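2',5'-phosphodiesterase 12 (Homo sapiens, PDB 4Z0V) belongs to the endonuclease/exonuclease/phosphatase family, with a magnesium ion bound in its DNase I-like domain and an E-set-like domain near its N-terminus. Local coordinates at residues H112-L115 with Y116-K119; R162-L165 with I166-E169; V424-S428 with D429-L433. All blocks are in the same frame, centred on the assembly; numbering follows the deposited sequence. Where two conformers were deposited one is given.

Interaction 1: H112-L115 with Y116-K119; sequences HRHL and YTKK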
# COMPACT_ATOMS: atom_id res chain seq x y z
N HIS A 112 -11.87 9.89 -11.09
CA HIS A 112 -12.31 11.16 -10.50
C HIS A 112 -11.37 11.56 -9.35
O HIS A 112 -11.09 12.72 -9.17
CB HIS A 112 -13.75 11.04 -10.00
CG HIS A 112 -14.24 12.32 -9.39
ND1 HIS A 112 -14.50 13.44 -10.17
CD2 HIS A 112 -14.42 12.64 -8.08
CE1 HIS A 112 -14.89 14.38 -9.32
NE2 HIS A 112 -14.83 13.96 -8.06
N ARG A 113 -10.87 10.57 -8.59
CA ARG A 113 -9.98 10.82 -7.45
C ARG A 113 -8.68 11.46 -7.89
O ARG A 113 -8.17 12.32 -7.19
CB ARG A 113 -9.71 9.48 -6.73
CG ARG A 113 -11.00 8.81 -6.24
CD ARG A 113 -10.68 7.65 -5.32
NE ARG A 113 -10.41 8.11 -3.96
CZ ARG A 113 -9.94 7.34 -2.99
NH1 ARG A 113 -9.62 6.07 -3.24
NH2 ARG A 113 -9.80 7.82 -1.76
N HIS A 114 -8.21 11.12 -9.10
CA HIS A 114 -6.98 11.67 -9.66
C HIS A 114 -7.08 13.16 -9.97
O HIS A 114 -6.05 13.82 -10.03
CB HIS A 114 -6.56 10.89 -10.90
CG HIS A 114 -5.94 9.56 -10.57
ND1 HIS A 114 -5.80 8.59 -11.54
CD2 HIS A 114 -5.44 9.09 -9.40
CE1 HIS A 114 -5.22 7.56 -10.94
NE2 HIS A 114 -5.00 7.81 -9.64
N LEU A 115 -8.31 13.72 -10.01
CA LEU A 115 -8.46 15.18 -10.15
C LEU A 115 -7.98 15.91 -8.90
O LEU A 115 -7.74 17.12 -8.95
CB LEU A 115 -9.94 15.56 -10.42
CG LEU A 115 -10.58 14.95 -11.68
CD1 LEU A 115 -12.00 15.47 -11.85
CD2 LEU A 115 -9.75 15.24 -12.94
N TYR A 116 -7.89 15.20 -7.76
CA TYR A 116 -7.43 15.76 -6.46
C TYR A 116 -5.92 15.57 -6.25
O TYR A 116 -5.40 15.98 -5.22
CB TYR A 116 -8.18 15.08 -5.31
CG TYR A 116 -9.64 15.45 -5.24
CD1 TYR A 116 -10.57 14.85 -6.10
CD2 TYR A 116 -10.10 16.42 -4.35
CE1 TYR A 116 -11.91 15.24 -6.08
CE2 TYR A 116 -11.44 16.78 -4.31
CZ TYR A 116 -12.34 16.22 -5.20
OH TYR A 116 -13.67 16.56 -5.14
N THR A 117 -5.25 14.88 -7.20
CA THR A 117 -3.83 14.53 -7.06
C THR A 117 -3.10 14.75 -8.37
O THR A 117 -2.29 13.93 -8.80
CB THR A 117 -3.72 13.03 -6.62
OG1 THR A 117 -4.20 12.18 -7.67
CG2 THR A 117 -4.45 12.72 -5.32
N LYS A 118 -3.38 15.90 -9.00
CA LYS A 118 -2.87 16.29 -10.31
C LYS A 118 -1.33 16.39 -10.36
O LYS A 118 -0.74 16.10 -11.38
CB LYS A 118 -3.49 17.65 -10.72
CG LYS A 118 -5.03 17.59 -10.86
CD LYS A 118 -5.66 18.94 -11.27
CE LYS A 118 -7.13 18.80 -11.59
NZ LYS A 118 -7.73 20.10 -11.99
N LYS A 119 -0.70 16.73 -9.25
CA LYS A 119 0.75 16.91 -9.27
C LYS A 119 1.39 16.48 -7.99
O LYS A 119 0.70 16.39 -6.96
CB LYS A 119 1.05 18.41 -9.51
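The rings of His112 and Tyr116 meet four residues apart where the short helix 110-113 runs on into a single turn of 3-10 helix at Leu115 and Tyr116. They form an offset edge-to-face pair: the tyrosine turns its edge to the face of the imidazole, with centroids 5.8 Å apart and planes at 70°. Nearest are His112 NE2 and Tyr116 CE1, separated by 3.8 Å. On His112, CG lies opposite the backbone N (chi1 180°), which swings the imidazole out to where the phenol can reach it. Two flat, partly polar rings suit this place, since both can also border solvent.

The backbone is closed by bonds from each amide to the carbonyl three residues back, the pattern of 3-10 winding. Tyr116 N gives its hydrogen to Arg113 O at 2.9 Å and Thr117 N to His114 O at 3.1 Å. Leu115 faces outward, and the extended chain of Lys118 skirts its carbonyl, with Lys118 CE 3.2 Å from Leu115 O.

Buried or partly buried polar groups fasten this turn to loops and to helix 159-172 of the DNase I-like fold. Arg113 reaches the carbonyls of Pro408 and Ala432, and His114 NE2 bonds to Glu169 O while its ring packs against Tyr173. Thr117, whose small hydroxyl fits a buried site, bonds through OG1 to Gly172 O; the same OG1 lies 3.8 Å from CD2 of His114.

Interaction 2: R162-L165 with I166-E169; sequences RQNL and IQKE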
# COMPACT_ATOMS: atom_id res chain seq x y z
N ARG A 162 -5.76 -6.72 -12.36
CA ARG A 162 -5.77 -5.90 -11.14
C ARG A 162 -4.47 -5.08 -10.99
O ARG A 162 -4.54 -3.93 -10.57
CB ARG A 162 -6.00 -6.76 -9.91
CG ARG A 162 -7.41 -7.33 -9.91
CD ARG A 162 -7.91 -7.77 -8.53
NE ARG A 162 -7.03 -8.78 -7.96
CZ ARG A 162 -6.29 -8.60 -6.87
NH1 ARG A 162 -5.54 -9.59 -6.41
NH2 ARG A 162 -6.30 -7.43 -6.23
N GLN A 163 -3.31 -5.67 -11.32
CA GLN A 163 -2.04 -4.93 -11.21
C GLN A 163 -2.00 -3.78 -12.15
O GLN A 163 -1.48 -2.73 -11.77
CB GLN A 163 -0.81 -5.82 -11.40
CG GLN A 163 -0.56 -6.74 -10.22
CD GLN A 163 -0.66 -6.07 -8.87
OE1 GLN A 163 -1.45 -6.49 -8.01
NE2 GLN A 163 0.12 -5.03 -8.64
N ASN A 164 -2.54 -3.94 -13.37
CA ASN A 164 -2.55 -2.78 -14.27
C ASN A 164 -3.32 -1.60 -13.65
O ASN A 164 -2.84 -0.46 -13.66
CB ASN A 164 -3.15 -3.17 -15.60
CG ASN A 164 -2.18 -3.04 -16.73
OD1 ASN A 164 -2.32 -2.18 -17.60
ND2 ASN A 164 -1.15 -3.87 -16.73
N LEU A 165 -4.49 -1.90 -13.07
CA LEU A 165 -5.30 -0.86 -12.44
C LEU A 165 -4.61 -0.28 -11.23
O LEU A 165 -4.63 0.93 -11.07
CB LEU A 165 -6.67 -1.44 -12.04
CG LEU A 165 -7.78 -1.35 -13.09
CD1 LEU A 165 -7.41 -2.13 -14.35
CD2 LEU A 165 -9.07 -1.91 -12.52
N ILE A 166 -3.98 -1.12 -10.41
CA ILE A 166 -3.29 -0.69 -9.17
C ILE A 166 -2.09 0.19 -9.55
O ILE A 166 -1.85 1.21 -8.91
CB ILE A 166 -2.87 -1.91 -8.30
CG1 ILE A 166 -4.12 -2.53 -7.60
CG2 ILE A 166 -1.81 -1.52 -7.24
CD1 ILE A 166 -3.94 -4.05 -7.18
N GLN A 167 -1.39 -0.16 -10.61
CA GLN A 167 -0.27 0.66 -11.07
C GLN A 167 -0.77 2.02 -11.52
O GLN A 167 -0.22 3.04 -11.10
CB GLN A 167 0.48 -0.04 -12.22
CG GLN A 167 1.37 -1.20 -11.73
CD GLN A 167 2.08 -1.83 -12.93
OE1 GLN A 167 1.59 -1.81 -14.05
NE2 GLN A 167 3.26 -2.39 -12.73
N LYS A 168 -1.85 2.05 -12.31
CA LYS A 168 -2.41 3.32 -12.77
C LYS A 168 -2.91 4.15 -11.57
O LYS A 168 -2.65 5.34 -11.47
CB LYS A 168 -3.54 3.09 -13.78
CG LYS A 168 -4.05 4.44 -14.34
CD LYS A 168 -5.08 4.31 -15.44
CE LYS A 168 -5.48 5.69 -15.96
NZ LYS A 168 -6.44 5.52 -17.10
N GLU A 169 -3.61 3.48 -10.67
CA GLU A 169 -4.17 4.12 -9.48
C GLU A 169 -3.09 4.77 -8.62
O GLU A 169 -3.16 5.95 -8.32
CB GLU A 169 -4.96 3.11 -8.64
CG GLU A 169 -5.55 3.80 -7.42
CD GLU A 169 -6.51 2.95 -6.63
OE1 GLU A 169 -7.05 3.46 -5.63
OE2 GLU A 169 -6.72 1.77 -7.01
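Ile166 and Gln163 meet in the buried alpha helix 159-172, part of the DNase I-like domain. They lie three residues apart, and their side chains run at a slant to each other, with OE1 of Gln163 3.6 Å from CD1 of Ile166. The approach depends on a kink in the glutamine: its chain folds at chi2 (-46°), bringing the amide round to the side where Ile166 CD1 lies. The buried NE2 of Gln163 is satisfied by a hydrogen bond to Ser191 OG, a reason why a polar residue can be kept in the interior here.

Ile166 has the most surface buried here. Its CG1 branch lies beside its own backbone N and runs back over the preceding turn, with CG1 3.3 Å from Arg162 O. A branched, wholly apolar residue fits this position, because it also packs on Leu192 of helix 185-198.

Leu165 points round the helix from Ile166 and packs on Phe23 and Pro427, an apolar chain between apolar neighbours; its CB is 3.2 Å from Ile166 N. Its carbonyl belongs to the regular i to i+4 series in which Ile166 N, Gln167 N, Lys168 N and Glu169 N bond to the oxygens of Arg162, Gln163, Asn164 and Leu165. In the last of them, Glu169 N sits 2.8 Å from Leu165 O.

Interaction 3: V424-S428 with D429-L433; sequences VSHPS and DHIAL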
# COMPACT_ATOMS: atom_id res chain seq x y z
N VAL A 424 -14.59 -4.71 -12.42
CA VAL A 424 -13.84 -4.33 -13.61
C VAL A 424 -13.28 -2.89 -13.48
O VAL A 424 -12.34 -2.54 -14.19
CB VAL A 424 -14.74 -4.45 -14.88
CG1 VAL A 424 -15.14 -5.90 -15.13
CG2 VAL A 424 -15.99 -3.56 -14.77
N SER A 425 -13.82 -2.06 -12.56
CA SER A 425 -13.43 -0.67 -12.41
C SER A 425 -12.68 -0.40 -11.10
O SER A 425 -12.29 0.74 -10.86
CB SER A 425 -14.67 0.22 -12.48
OG SER A 425 -15.31 0.04 -13.74
N HIS A 426 -12.49 -1.42 -10.25
CA HIS A 426 -11.88 -1.25 -8.93
C HIS A 426 -11.10 -2.51 -8.56
O HIS A 426 -11.70 -3.58 -8.44
CB HIS A 426 -12.99 -0.95 -7.92
CG HIS A 426 -12.45 -0.48 -6.62
ND1 HIS A 426 -12.25 0.86 -6.37
CD2 HIS A 426 -12.01 -1.19 -5.56
CE1 HIS A 426 -11.72 0.93 -5.16
NE2 HIS A 426 -11.57 -0.28 -4.62
N PRO A 427 -9.77 -2.40 -8.39
CA PRO A 427 -8.94 -3.62 -8.26
C PRO A 427 -8.78 -4.25 -6.88
O PRO A 427 -7.90 -5.09 -6.71
CB PRO A 427 -7.58 -3.13 -8.77
CG PRO A 427 -7.53 -1.67 -8.27
CD PRO A 427 -8.93 -1.19 -8.56
N SER A 428 -9.58 -3.86 -5.90
CA SER A 428 -9.43 -4.47 -4.57
C SER A 428 -10.81 -4.57 -3.92
O SER A 428 -11.74 -3.98 -4.44
CB SER A 428 -8.49 -3.62 -3.71
OG SER A 428 -8.48 -4.11 -2.37
N ASP A 429 -10.95 -5.30 -2.81
CA ASP A 429 -12.21 -5.28 -2.07
C ASP A 429 -12.18 -4.10 -1.08
O ASP A 429 -13.19 -3.79 -0.46
CB ASP A 429 -12.50 -6.62 -1.37
CG ASP A 429 -11.43 -7.18 -0.45
OD1 ASP A 429 -10.26 -6.77 -0.57
OD2 ASP A 429 -11.73 -8.14 0.28
N HIS A 430 -11.02 -3.43 -0.95
CA HIS A 430 -10.87 -2.22 -0.14
C HIS A 430 -10.74 -1.00 -1.04
O HIS A 430 -10.46 -1.13 -2.23
CB HIS A 430 -9.64 -2.31 0.78
CG HIS A 430 -9.78 -3.27 1.91
ND1 HIS A 430 -9.87 -2.83 3.23
CD2 HIS A 430 -9.78 -4.62 1.90
CE1 HIS A 430 -9.95 -3.93 3.97
NE2 HIS A 430 -9.90 -5.03 3.22
N ILE A 431 -10.89 0.19 -0.47
CA ILE A 431 -10.76 1.47 -1.16
C ILE A 431 -9.55 2.18 -0.58
O ILE A 431 -9.44 2.29 0.64
CB ILE A 431 -12.06 2.27 -1.00
CG1 ILE A 431 -13.27 1.50 -1.55
CG2 ILE A 431 -11.91 3.66 -1.63
CD1 ILE A 431 -14.66 2.14 -1.18
N ALA A 432 -8.66 2.68 -1.44
CA ALA A 432 -7.48 3.40 -1.00
C ALA A 432 -7.84 4.65 -0.27
O ALA A 432 -8.77 5.38 -0.67
CB ALA A 432 -6.60 3.78 -2.21
N LEU A 433 -7.14 4.89 0.84
CA LEU A 433 -7.27 6.18 1.56
C LEU A 433 -6.17 7.07 1.10
O LEU A 433 -5.03 6.62 1.01
CB LEU A 433 -7.18 6.01 3.07
CG LEU A 433 -8.26 5.22 3.75
CD1 LEU A 433 -7.96 5.19 5.22
CD2 LEU A 433 -9.64 5.82 3.48
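His426 reaches across to the backbone of His430, the last residue of the Ser-Asp-His motif (Ser428 to His430) that marks the C-terminal part of the DNase I-like fold. Here the packing is tight. NE2 of His426 donates to His430 O at 2.8 Å, nearly straight at 169° and with the oxygen in the plane of the imidazole. With CG trans to N (chi1 -168°) the ring spans the bend to this carbonyl, while ND1 is bonded to Thr109 OG1; with partners at both nitrogens the ring's rotation is fixed. CD of Pro427 lies over one face, toward the rim, 4.0 Å above the ring plane.

A second bond makes an ST turn: His430 N donates to Ser428 OG at 3.0 Å, two residues on. Serine suits the corner because its short hydroxyl can serve the backbone there and also bond to Asn132 O. The amide of Asp429, skipped by the turn, is buried with no partner in the model.

Looser is the contact of Ile431, by van der Waals touch alone, CG1 lying 3.9 Å from His426 NE2; the more open end is at partly exposed Val424. On the metal side, chi1 of Asp429 (54°) sets CG between backbone N and carbonyl carbon, with OD1 at the edge of the His430 ring and OD2 bonded to Tyr149 OH; this side chain is about 4 Å from the magnesium ion. His430 ND1 bonds to Asp392 OD2. Pro427 rests on helix 159-172, Ser428 and His430 on strand 125-132, and His430 also on strand 382-384, just before strand 433-439.

The three contacts follow one another along the chain yet all touch, with helix 159-172 beside both of the others. Interactions 2 and 3 are the nearest pair, their centres 10 Å apart: NH2 of Arg162 bonds to Pro427 O at 2.9 Å, and Ile166 CG1 packs 3.6 Å from Pro427 CG. Interaction 1 reaches interaction 2 through His114 NE2, 2.9 Å from Glu169 O, and interaction 3 through Arg113 NH1, 2.8 Å from Ala432 O. Of the three, interaction 3 borders the metal site; the side chain of Arg162 in interaction 2 stands farther from the magnesium ion, at about 9 Å.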